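PDB 5I0F: glycoside hydrolase family 31 from Trueperella pyogenes, which degrades the cyclic glucose oligosaccharide cycloalternan, passing through a covalent glycosyl-enzyme intermediate, consistent with a retaining mechanism. Local coordinates for residues E134-I139 with A158-V163; P287-E292 with Q642-G647; T626-A631 with D701-E706. All coordinates share one frame; numbering follows the deposited sequence.

Three contacts join separate parts of a single chain of 733 residues. Interaction 1 comes first and is closed before the others open; it joins two beta sheets that precede the catalytic barrel. Interactions 2 and 3 interleave along the chain and share helix 617-646, the long helix that comes after the barrel strands and runs up to the C-terminal domain. Near the end of this helix, interaction 2 meets the loop that leads into the first barrel strand; farther back along it, interaction 3 meets a hairpin of the C-terminal sheet. Their centres are about 24 Å apart, whereas that of interaction 1 lies about 41 Å from interaction 2 and about 57 Å from interaction 3. The helix thus links barrel and C-terminal domain.

Interaction 1: E134-I139 with A158-V163; sequences EPVGHI and AGTHRV
Facing sheets of a beta-sandwich meet where Val136, just before strand 138-141, and Ile139 within it approach Thr160 and Val163 of strand 160-168. The touching parts run 37° apart, and no hydrogen bond spans them: side chains alone make the contact. Val136 and Thr160 reach toward each other tip to tip, with Val136 CG1 3.4 Å from Thr160 OG1 and 4.2 Å from Thr160 CG2. The valine's CG1 stands opposite its own backbone nitrogen (chi1 177°), which carries this methyl out to the threonine. Just before it, Pro135 centres an inverse gamma turn, closed by the bond from Val136 N to Glu134 O (2.8 Å); proline's restricted phi suits such a bend. Deeper in, Ile139 CD1 meets Val163 CG2 at 4.2 Å, the two chains crossing at a slant. Branched at CB, Ile139, Thr160 and Val163 suit their strands, while the hydroxyl of Thr160 suits the less buried end of the row. A calcium ion lies about 8 Å from the side chain of Val136. Trp153 of strand 152-155 packs on both Val136 and Val163, and Val264 of strand 263-271 touches Ile139 and Val163, so each sheet contributes a neighbouring strand to the interface.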
loop_
_atom_site.group_PDB
_atom_site.type_symbol
_atom_site.label_atom_id
_atom_site.label_comp_id
_atom_site.label_asym_id
_atom_site.label_seq_id
_atom_site.Cartn_x
_atom_site.Cartn_y
_atom_site.Cartn_z
ATOM N N GLU A 134 3.203 36.281 3.818
ATOM C CA GLU A 134 4.214 36.772 4.761
ATOM C C GLU A 134 5.178 35.629 5.055
ATOM O O GLU A 134 4.794 34.467 4.934
ATOM C CB GLU A 134 3.587 37.253 6.075
ATOM C CG GLU A 134 2.482 38.297 5.959
ATOM C CD GLU A 134 2.909 39.595 5.313
ATOM O OE1 GLU A 134 4.095 39.993 5.425
ATOM O OE2 GLU A 134 2.026 40.231 4.693
ATOM N N PRO A 135 6.432 35.943 5.435
ATOM C CA PRO A 135 7.410 34.886 5.715
ATOM C C PRO A 135 7.178 34.255 7.093
ATOM O O PRO A 135 7.998 34.385 7.997
ATOM C CB PRO A 135 8.751 35.630 5.615
ATOM C CG PRO A 135 8.420 36.999 6.085
ATOM C CD PRO A 135 7.038 37.282 5.551
ATOM N N VAL A 136 6.055 33.549 7.217
ATOM C CA VAL A 136 5.623 32.914 8.470
ATOM C C VAL A 136 6.549 31.753 8.807
ATOM O O VAL A 136 6.887 31.534 9.968
ATOM C CB VAL A 136 4.174 32.363 8.348
ATOM C CG1 VAL A 136 3.751 31.629 9.625
ATOM C CG2 VAL A 136 3.197 33.495 8.043
ATOM N N GLY A 137 6.917 30.995 7.777
ATOM C CA GLY A 137 7.929 29.945 7.875
ATOM C C GLY A 137 8.941 30.053 6.747
ATOM O O GLY A 137 9.033 31.070 6.070
ATOM N N HIS A 138 9.657 28.960 6.519
ATOM C CA HIS A 138 10.790 28.934 5.625
ATOM C C HIS A 138 10.831 27.563 4.925
ATOM O O HIS A 138 10.651 26.532 5.572
ATOM C CB HIS A 138 12.034 29.213 6.488
ATOM C CG HIS A 138 13.334 28.863 5.846
ATOM N ND1 HIS A 138 13.832 29.541 4.755
ATOM C CD2 HIS A 138 14.269 27.938 6.176
ATOM C CE1 HIS A 138 15.007 29.031 4.422
ATOM N NE2 HIS A 138 15.292 28.054 5.267
ATOM N N ILE A 139 11.006 27.572 3.604
ATOM C CA ILE A 139 11.262 26.362 2.842
ATOM C C ILE A 139 12.783 26.210 2.684
ATOM O O ILE A 139 13.420 27.037 2.025
ATOM C CB ILE A 139 10.614 26.396 1.436
ATOM C CG1 ILE A 139 9.130 26.794 1.487
ATOM C CG2 ILE A 139 10.775 25.050 0.752
ATOM C CD1 ILE A 139 8.241 25.852 2.245
ATOM N N ALA A 158 -4.714 30.139 15.938
ATOM C CA ALA A 158 -4.148 28.914 16.525
ATOM C C ALA A 158 -2.716 28.613 16.061
ATOM O O ALA A 158 -1.912 28.103 16.840
ATOM C CB ALA A 158 -5.050 27.715 16.236
ATOM N N GLY A 159 -2.388 28.923 14.810
ATOM C CA GLY A 159 -1.039 28.660 14.296
ATOM C C GLY A 159 -1.016 28.514 12.794
ATOM O O GLY A 159 -1.813 29.153 12.103
ATOM N N THR A 160 -0.111 27.662 12.299
ATOM C CA THR A 160 0.141 27.498 10.865
ATOM C C THR A 160 -0.108 26.038 10.488
ATOM O O THR A 160 0.535 25.136 11.029
ATOM C CB THR A 160 1.592 27.911 10.524
ATOM O OG1 THR A 160 1.833 29.202 11.076
ATOM C CG2 THR A 160 1.821 27.964 9.018
ATOM N N HIS A 161 -1.056 25.805 9.588
ATOM C CA HIS A 161 -1.593 24.458 9.380
ATOM C C HIS A 161 -1.061 23.744 8.151
ATOM O O HIS A 161 -0.884 22.518 8.185
ATOM C CB HIS A 161 -3.113 24.504 9.325
ATOM C CG HIS A 161 -3.719 25.250 10.470
ATOM N ND1 HIS A 161 -3.806 24.720 11.735
ATOM C CD2 HIS A 161 -4.216 26.504 10.556
ATOM C CE1 HIS A 161 -4.350 25.608 12.549
ATOM N NE2 HIS A 161 -4.604 26.702 11.857
ATOM N N ARG A 162 -0.862 24.496 7.073
ATOM C CA ARG A 162 -0.378 23.955 5.784
ATOM C C ARG A 162 0.491 24.989 5.077
ATOM O O ARG A 162 0.460 26.182 5.407
ATOM C CB ARG A 162 -1.550 23.580 4.870
ATOM C CG ARG A 162 -2.410 22.429 5.382
ATOM C CD ARG A 162 -3.045 21.618 4.262
ATOM N NE ARG A 162 -4.000 22.416 3.504
ATOM C CZ ARG A 162 -5.258 22.657 3.864
ATOM N NH1 ARG A 162 -5.762 22.188 5.002
ATOM N NH2 ARG A 162 -6.025 23.399 3.081
ATOM N N VAL A 163 1.250 24.540 4.089
ATOM C CA VAL A 163 1.983 25.468 3.237
ATOM C C VAL A 163 1.853 24.988 1.814
ATOM O O VAL A 163 1.790 23.787 1.574
ATOM C CB VAL A 163 3.463 25.583 3.661
ATOM C CG1 VAL A 163 4.191 24.240 3.588
ATOM C CG2 VAL A 163 4.202 26.635 2.836
#

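Interaction 2: P287-E292 with Q642-G647; sequences PAEMPE and QCLQTG
Apolar packing dominates this contact, and Leu644 carries it by dividing its two methyls between Pro287 and Glu289. The CD2 branch lies against the proline, 3.8 Å from Pro287 CB and 3.9 Å from Pro287 CG, with the two side chains sliding past each other in opposite directions. The same methyl also comes within 3.5 Å of the backbone atom Pro287 O. CD1 takes the other partner: Leu644 CD1 sits 3.9 Å from Glu289 CG, where the side chains cross at about a right angle. Only the aliphatic part of the glutamate is used, which lets a charged residue stand at the solvent-exposed margin. Leucine suits the place because its fork spans two neighbours from a single helical position, its CG lying opposite the carbonyl carbon (chi1 -61°). Leu556 adds apolar cover to both Pro287 and Leu644.

In the fold, 287-292 lies between helix 273-284 and the first strand of the TIM barrel, while 642-646 is the last turn of helix 617-646, which comes after the barrel's last strand and a further helix; the contact therefore brings the approach to the barrel beside the exit from it.

Polar links across the pair are slight. One water donates weakly to both Pro287 O and Leu644 O, at 3.4 Å each. Just past the helix, Gly647 N bonds to Cys643 O (2.8 Å), and at a positive phi of 87° glycine avoids the clash a CB would make with the preceding carbonyl. Beyond the two segments, Ala288 O accepts from Tyr557 OH, and Glu292 forms a salt bridge with Arg633 of the same long helix.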
loop_
_atom_site.group_PDB
_atom_site.type_symbol
_atom_site.label_atom_id
_atom_site.label_comp_id
_atom_site.label_asym_id
_atom_site.label_seq_id
_atom_site.Cartn_x
_atom_site.Cartn_y
_atom_site.Cartn_z
ATOM N N PRO A 287 17.737 -0.873 -0.589
ATOM C CA PRO A 287 17.371 -2.301 -0.489
ATOM C C PRO A 287 18.468 -3.164 0.137
ATOM O O PRO A 287 19.659 -2.895 -0.054
ATOM C CB PRO A 287 17.094 -2.735 -1.937
ATOM C CG PRO A 287 17.409 -1.573 -2.808
ATOM C CD PRO A 287 17.681 -0.365 -1.970
ATOM N N ALA A 288 18.013 -4.151 0.904
ATOM C CA ALA A 288 18.846 -5.138 1.593
ATOM C C ALA A 288 19.282 -6.255 0.639
ATOM O O ALA A 288 18.598 -6.503 -0.358
ATOM C CB ALA A 288 18.006 -5.744 2.729
ATOM N N GLU A 289 20.373 -6.948 0.957
ATOM C CA GLU A 289 20.709 -8.213 0.279
ATOM C C GLU A 289 19.640 -9.283 0.599
ATOM O O GLU A 289 19.149 -9.358 1.735
ATOM C CB GLU A 289 22.053 -8.767 0.733
ATOM C CG GLU A 289 23.291 -7.905 0.432
ATOM C CD GLU A 289 24.090 -7.613 1.682
ATOM O OE1 GLU A 289 25.288 -7.804 1.711
ATOM O OE2 GLU A 289 23.486 -7.157 2.667
ATOM N N MET A 290 19.318 -10.112 -0.391
ATOM C CA MET A 290 18.297 -11.162 -0.233
ATOM C C MET A 290 18.833 -12.508 -0.688
ATOM O O MET A 290 19.737 -12.563 -1.501
ATOM C CB MET A 290 17.031 -10.803 -1.019
ATOM C CG MET A 290 16.196 -9.705 -0.389
ATOM S SD MET A 290 15.379 -10.291 1.119
ATOM C CE MET A 290 15.068 -8.779 1.982
ATOM N N PRO A 291 18.270 -13.609 -0.149
ATOM C CA PRO A 291 18.698 -14.938 -0.570
ATOM C C PRO A 291 18.140 -15.293 -1.949
ATOM O O PRO A 291 17.064 -14.795 -2.318
ATOM C CB PRO A 291 18.115 -15.837 0.504
ATOM C CG PRO A 291 16.894 -15.130 0.978
ATOM C CD PRO A 291 17.121 -13.661 0.778
ATOM N N GLU A 292 18.843 -16.145 -2.683
ATOM C CA GLU A 292 18.443 -16.487 -4.071
ATOM C C GLU A 292 17.064 -17.143 -4.191
ATOM O O GLU A 292 16.404 -17.022 -5.228
ATOM C CB GLU A 292 19.492 -17.353 -4.784
ATOM C CG GLU A 292 19.844 -18.697 -4.134
ATOM C CD GLU A 292 18.798 -19.799 -4.326
ATOM O OE1 GLU A 292 18.243 -19.899 -5.457
ATOM O OE2 GLU A 292 18.546 -20.594 -3.361
ATOM N N GLN A 642 24.063 -6.128 -8.772
ATOM C CA GLN A 642 24.440 -4.901 -9.473
ATOM C C GLN A 642 23.550 -3.717 -9.085
ATOM O O GLN A 642 24.064 -2.628 -8.849
ATOM C CB GLN A 642 24.456 -5.081 -11.002
ATOM C CG GLN A 642 25.730 -5.728 -11.512
ATOM C CD GLN A 642 26.932 -4.804 -11.374
ATOM O OE1 GLN A 642 26.895 -3.647 -11.826
ATOM N NE2 GLN A 642 28.000 -5.295 -10.735
ATOM N N CYS A 643 22.243 -3.936 -9.007
ATOM C CA CYS A 643 21.305 -2.885 -8.581
ATOM C C CYS A 643 21.611 -2.297 -7.200
ATOM O O CYS A 643 21.392 -1.112 -6.974
ATOM C CB CYS A 643 19.857 -3.394 -8.565
ATOM S SG CYS A 643 19.158 -3.744 -10.199
ATOM N N LEU A 644 22.083 -3.125 -6.275
ATOM C CA LEU A 644 22.440 -2.648 -4.946
ATOM C C LEU A 644 23.655 -1.721 -5.023
ATOM O O LEU A 644 23.724 -0.758 -4.264
ATOM C CB LEU A 644 22.725 -3.817 -3.985
ATOM C CG LEU A 644 21.598 -4.820 -3.681
ATOM C CD1 LEU A 644 22.037 -5.822 -2.616
ATOM C CD2 LEU A 644 20.334 -4.120 -3.259
ATOM N N GLN A 645 24.608 -2.034 -5.910
ATOM C CA GLN A 645 25.761 -1.149 -6.122
ATOM C C GLN A 645 25.378 0.117 -6.898
ATOM O O GLN A 645 25.767 1.196 -6.515
ATOM C CB GLN A 645 26.966 -1.851 -6.761
ATOM C CG GLN A 645 28.111 -0.842 -6.975
ATOM C CD GLN A 645 29.512 -1.295 -6.599
ATOM O OE1 GLN A 645 29.754 -1.976 -5.563
ATOM N NE2 GLN A 645 30.482 -0.843 -7.410
ATOM N N THR A 646 24.583 -0.002 -7.952
ATOM C CA THR A 646 24.332 1.150 -8.825
ATOM C C THR A 646 23.198 2.050 -8.356
ATOM O O THR A 646 23.162 3.222 -8.721
ATOM C CB THR A 646 23.998 0.702 -10.256
ATOM O OG1 THR A 646 22.732 0.015 -10.256
ATOM C CG2 THR A 646 25.105 -0.187 -10.826
ATOM N N GLY A 647 22.240 1.501 -7.610
ATOM C CA GLY A 647 21.039 2.233 -7.211
ATOM C C GLY A 647 19.896 2.167 -8.228
ATOM O O GLY A 647 18.813 2.685 -7.969
HETATM O O HOH W 1 22.477 -1.317 -1.100
#

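Interaction 3: T626-A631 with D701-E706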
loop_
_atom_site.group_PDB
_atom_site.type_symbol
_atom_site.label_atom_id
_atom_site.label_comp_id
_atom_site.label_asym_id
_atom_site.label_seq_id
_atom_site.Cartn_x
_atom_site.Cartn_y
_atom_site.Cartn_z
ATOM N N THR A 626 7.893 -21.709 -16.026
ATOM C CA THR A 626 8.645 -21.981 -14.795
ATOM C C THR A 626 10.053 -22.493 -15.125
ATOM O O THR A 626 10.991 -22.142 -14.416
ATOM C CB THR A 626 7.865 -22.815 -13.753
ATOM O OG1 THR A 626 6.611 -22.175 -13.461
ATOM C CG2 THR A 626 8.603 -22.884 -12.444
ATOM N N ARG A 627 10.222 -23.240 -16.224
ATOM C CA ARG A 627 11.563 -23.559 -16.720
ATOM C C ARG A 627 12.327 -22.281 -17.085
ATOM O O ARG A 627 13.505 -22.163 -16.766
ATOM C CB ARG A 627 11.543 -24.501 -17.957
ATOM C CG ARG A 627 11.382 -25.980 -17.655
ATOM C CD ARG A 627 11.539 -26.867 -18.906
ATOM N NE ARG A 627 10.531 -26.581 -19.960
ATOM C CZ ARG A 627 9.386 -27.262 -20.182
ATOM N NH1 ARG A 627 9.043 -28.335 -19.456
ATOM N NH2 ARG A 627 8.574 -26.870 -21.157
ATOM N N VAL A 628 11.659 -21.332 -17.752
ATOM C CA VAL A 628 12.265 -20.058 -18.083
ATOM C C VAL A 628 12.671 -19.309 -16.798
ATOM O O VAL A 628 13.820 -18.791 -16.678
ATOM C CB VAL A 628 11.337 -19.198 -18.981
ATOM C CG1 VAL A 628 11.896 -17.795 -19.160
ATOM C CG2 VAL A 628 11.152 -19.868 -20.355
ATOM N N ARG A 629 11.762 -19.300 -15.826
ATOM C CA ARG A 629 12.035 -18.640 -14.555
ATOM C C ARG A 629 13.280 -19.236 -13.875
ATOM O O ARG A 629 14.158 -18.488 -13.391
ATOM C CB ARG A 629 10.837 -18.710 -13.639
ATOM C CG ARG A 629 11.006 -17.967 -12.313
ATOM C CD ARG A 629 11.179 -16.484 -12.543
ATOM N NE ARG A 629 11.222 -15.712 -11.293
ATOM C CZ ARG A 629 11.221 -14.383 -11.217
ATOM N NH1 ARG A 629 11.114 -13.629 -12.298
ATOM N NH2 ARG A 629 11.278 -13.792 -10.030
ATOM N N GLU A 630 13.384 -20.571 -13.887
ATOM C CA GLU A 630 14.535 -21.236 -13.287
ATOM C C GLU A 630 15.821 -20.838 -14.006
ATOM O O GLU A 630 16.804 -20.511 -13.348
ATOM C CB GLU A 630 14.365 -22.769 -13.262
ATOM C CG GLU A 630 13.249 -23.239 -12.321
ATOM C CD GLU A 630 13.565 -22.971 -10.863
ATOM O OE1 GLU A 630 14.383 -23.720 -10.304
ATOM O OE2 GLU A 630 13.001 -22.012 -10.260
ATOM N N ALA A 631 15.797 -20.844 -15.343
ATOM C CA ALA A 631 16.946 -20.408 -16.152
ATOM C C ALA A 631 17.343 -18.942 -15.924
ATOM O O ALA A 631 18.516 -18.590 -16.093
ATOM C CB ALA A 631 16.668 -20.631 -17.638
ATOM N N ASP A 701 16.350 -11.449 -30.242
ATOM C CA ASP A 701 15.106 -12.080 -29.784
ATOM C C ASP A 701 15.450 -13.191 -28.808
ATOM O O ASP A 701 16.291 -14.045 -29.095
ATOM C CB ASP A 701 14.286 -12.639 -30.941
ATOM C CG ASP A 701 12.870 -13.038 -30.523
ATOM O OD1 ASP A 701 12.662 -14.177 -30.060
ATOM O OD2 ASP A 701 11.951 -12.209 -30.676
ATOM N N TYR A 702 14.812 -13.154 -27.638
ATOM C CA TYR A 702 15.112 -14.114 -26.575
ATOM C C TYR A 702 14.809 -15.557 -26.965
ATOM O O TYR A 702 15.464 -16.491 -26.473
ATOM C CB TYR A 702 14.278 -13.745 -25.362
ATOM C CG TYR A 702 14.651 -14.440 -24.089
ATOM C CD1 TYR A 702 15.697 -13.960 -23.309
ATOM C CD2 TYR A 702 13.938 -15.560 -23.642
ATOM C CE1 TYR A 702 16.031 -14.570 -22.119
ATOM C CE2 TYR A 702 14.280 -16.184 -22.452
ATOM C CZ TYR A 702 15.325 -15.668 -21.696
ATOM O OH TYR A 702 15.695 -16.246 -20.511
ATOM N N TRP A 703 13.806 -15.730 -27.832
ATOM C CA TRP A 703 13.241 -17.034 -28.148
ATOM C C TRP A 703 13.831 -17.627 -29.435
ATOM O O TRP A 703 14.069 -18.826 -29.494
ATOM C CB TRP A 703 11.718 -16.940 -28.269
ATOM C CG TRP A 703 11.088 -16.201 -27.131
ATOM C CD1 TRP A 703 10.619 -14.916 -27.145
ATOM C CD2 TRP A 703 10.906 -16.685 -25.806
ATOM N NE1 TRP A 703 10.133 -14.581 -25.901
ATOM C CE2 TRP A 703 10.312 -15.647 -25.058
ATOM C CE3 TRP A 703 11.187 -17.904 -25.172
ATOM C CZ2 TRP A 703 9.982 -15.791 -23.719
ATOM C CZ3 TRP A 703 10.856 -18.046 -23.843
ATOM C CH2 TRP A 703 10.260 -16.988 -23.129
ATOM N N SER A 704 14.066 -16.788 -30.445
ATOM C CA SER A 704 14.480 -17.250 -31.775
ATOM C C SER A 704 15.908 -16.914 -32.155
ATOM O O SER A 704 16.383 -17.420 -33.173
ATOM C CB SER A 704 13.562 -16.639 -32.831
ATOM O OG SER A 704 13.783 -15.239 -32.940
ATOM N N GLY A 705 16.577 -16.042 -31.396
ATOM C CA GLY A 705 17.906 -15.554 -31.756
ATOM C C GLY A 705 17.971 -14.466 -32.831
ATOM O O GLY A 705 19.046 -13.940 -33.089
ATOM N N GLU A 706 16.831 -14.092 -33.417
ATOM C CA GLU A 706 16.781 -13.109 -34.500
ATOM C C GLU A 706 17.285 -11.733 -34.043
ATOM O O GLU A 706 16.867 -11.214 -32.994
ATOM C CB GLU A 706 15.341 -12.966 -35.010
ATOM C CG GLU A 706 15.207 -12.285 -36.367
ATOM C CD GLU A 706 13.836 -11.675 -36.613
ATOM O OE1 GLU A 706 12.918 -11.783 -35.758
ATOM O OE2 GLU A 706 13.677 -11.055 -37.679
#
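Trp703 turns the rim of its six-membered ring to Val628, whose CG2 lies close to the indole plane, 3.9 Å from Trp703 CZ3 and 4.1 Å from Trp703 CH2. The two side chains cross nearly perpendicularly, the indole CG standing opposite the carbonyl carbon (chi1 -48°). The other valine methyl serves Tyr702: Val628 CG1 comes 4.3 Å from Tyr702 OH, oblique to the phenol ring. A compact, forked valine suits this spot on the helix, since each of its methyls meets a different aromatic residue.

The two rings also support one another. Tyr702 CD2 sits 3.7 Å above the plane of the Trp703 indole, over its centre, so the phenol offers its edge to the tryptophan face. The indole is tethered through its nitrogen too, NE1 bonding to Ile723 O.

Behind the rings, Asp701 shapes the backbone. Its OD1 accepts from Trp703 N at 2.9 Å, from 35° above the carboxylate plane, and from Ser704 N at 3.0 Å on the anti side, the two donors lying on opposite faces of that plane. The first bond makes an Asx turn, and OD2 meanwhile pairs with Arg716 in a salt bridge. Gly705 N bonds to Asp701 O at 3.1 Å; glycine fits the positive phi of 78° there.

The bond from Asp701 N to Glu706 O (2.8 Å) closes a four-residue hairpin loop between strands 698-701 and 707-709, shaped by the Asx turn, and its aromatic pair packs the family 31 C-terminal beta domain against helix 617-646 after the barrel.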